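Local coordinates for protein acetyl-CoA acetyltransferase (Bacillus anthracis, PDB 3SS6) that probably joins two acetyl-CoA molecules into acetoacetyl-CoA, or cleaves the product in reverse, as a tetrameric thiolase, at residues Q96-A101 with L258-E263. Numbering follows the deposited sequence.
With K (potassium ion), chain F.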
# COMPACT_ATOMS: atom_id res chain seq x y z
N GLN A 96 19.13 11.25 -25.82
CA GLN A 96 19.89 12.28 -25.11
C GLN A 96 21.16 11.69 -24.49
O GLN A 96 22.20 12.36 -24.43
CB GLN A 96 19.03 12.95 -24.02
CG GLN A 96 19.79 14.01 -23.23
CD GLN A 96 20.19 15.19 -24.12
OE1 GLN A 96 19.36 15.73 -24.84
NE2 GLN A 96 21.46 15.56 -24.09
N ALA A 97 21.08 10.46 -24.01
CA ALA A 97 22.27 9.81 -23.43
C ALA A 97 23.38 9.75 -24.47
O ALA A 97 24.55 10.01 -24.16
CB ALA A 97 21.94 8.41 -22.89
N ILE A 98 23.02 9.39 -25.69
CA ILE A 98 24.01 9.33 -26.77
C ILE A 98 24.55 10.73 -27.08
O ILE A 98 25.74 10.89 -27.32
CB ILE A 98 23.40 8.70 -28.03
CG1 ILE A 98 23.10 7.23 -27.75
CG2 ILE A 98 24.33 8.89 -29.24
CD1 ILE A 98 22.13 6.60 -28.76
N MET A 99 23.67 11.73 -27.08
CA MET A 99 24.10 13.11 -27.34
C MET A 99 25.04 13.64 -26.25
O MET A 99 26.03 14.30 -26.55
CB MET A 99 22.88 14.03 -27.49
CG MET A 99 22.06 13.67 -28.73
SD MET A 99 20.33 14.14 -28.58
CE MET A 99 20.47 15.89 -28.22
N SER A 100 24.72 13.31 -25.00
CA SER A 100 25.53 13.73 -23.88
C SER A 100 26.90 13.04 -23.92
O SER A 100 27.93 13.66 -23.61
CB SER A 100 24.81 13.45 -22.56
OG SER A 100 23.71 14.33 -22.41
N ALA A 101 26.92 11.78 -24.35
CA ALA A 101 28.19 11.08 -24.55
C ALA A 101 29.00 11.78 -25.63
O ALA A 101 30.22 12.01 -25.49
CB ALA A 101 27.93 9.62 -24.95
N LEU A 258 25.33 1.90 -27.09
CA LEU A 258 26.36 2.14 -28.10
C LEU A 258 27.69 2.34 -27.39
O LEU A 258 27.73 2.83 -26.25
CB LEU A 258 26.06 3.41 -28.91
CG LEU A 258 24.96 3.42 -29.96
CD1 LEU A 258 23.61 3.08 -29.34
CD2 LEU A 258 24.96 4.80 -30.59
N VAL A 259 28.79 2.00 -28.06
CA VAL A 259 30.11 2.41 -27.59
C VAL A 259 30.55 3.56 -28.49
O VAL A 259 30.56 3.42 -29.72
CB VAL A 259 31.15 1.27 -27.64
CG1 VAL A 259 32.53 1.79 -27.24
CG2 VAL A 259 30.72 0.10 -26.74
N LEU A 260 30.87 4.69 -27.88
CA LEU A 260 31.30 5.87 -28.62
C LEU A 260 32.71 6.25 -28.20
O LEU A 260 33.08 6.07 -27.04
CB LEU A 260 30.36 7.05 -28.35
CG LEU A 260 28.88 6.83 -28.70
CD1 LEU A 260 28.06 6.36 -27.47
CD2 LEU A 260 28.30 8.12 -29.26
N MET A 261 33.49 6.80 -29.13
CA MET A 261 34.81 7.29 -28.77
C MET A 261 35.24 8.38 -29.76
O MET A 261 34.56 8.61 -30.75
CB MET A 261 35.83 6.14 -28.74
CG MET A 261 36.07 5.49 -30.11
SD MET A 261 37.22 4.09 -30.01
CE MET A 261 36.22 2.94 -29.04
N SER A 262 36.33 9.07 -29.46
CA SER A 262 36.83 10.05 -30.42
C SER A 262 37.32 9.31 -31.65
O SER A 262 37.77 8.16 -31.57
CB SER A 262 37.96 10.89 -29.81
OG SER A 262 39.10 10.08 -29.54
N GLU A 263 37.24 9.96 -32.80
CA GLU A 263 37.74 9.34 -34.02
C GLU A 263 39.24 9.06 -33.89
O GLU A 263 39.74 8.07 -34.43
CB GLU A 263 37.45 10.23 -35.23
CG GLU A 263 37.72 9.50 -36.54
CD GLU A 263 37.11 10.19 -37.75
OE1 GLU A 263 36.59 11.31 -37.60
OE2 GLU A 263 37.16 9.59 -38.85
K K F . 24.67 15.87 -20.09
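I98 and A101 of helix 93-107 rest on L258 and L260 of strand 252-262 in a buried, wholly apolar helix-on-sheet contact. Segments 96-101 and 258-262 run nearly parallel, their axes 20° apart and 9.7 Å from each other at closest approach, and no hydrogen bond links the two segments. I98 spans both leucines with its two branches. Its CD1 meets L258 at the end of the forked side chain, 3.8 Å from L258 CD2. The CG2 methyl, anti to the backbone N, instead reaches L260 CD2 at 4.0 Å. The isoleucine side chain crosses each leucine at about a right angle, and the closest approaches are between methyl groups. One helical turn on, A101 CB approaches L260 CD1 at 4.1 Å; L260 thus gives one methyl to each helix residue. Within the sheet, L258 and L260 make backbone hydrogen bonds with A115 and V113 of strand 112-120. I277 touches both I98 and L260, and helix 352-370 adds A357 against I98 and T360 and V361 against L258. The helix has a different, polar flank at S100, whose OG binds potassium at 2.9 Å. Q96 NE2, one turn earlier, donates a nearly straight bond (169°) to S100 OG, which is 3.1 Å away and lies in the plane of the Q96 amide. Y85 completes the ion site together with Y85 and S100 of the second subunit, so one helix joins an apolar core to a metal-bridged subunit interface. Helix 93-107, together with helix 352-370, which touches the same I98 and L258, belongs to the buried central helical layer of the five-layered α-β-α-β-α thiolase fold.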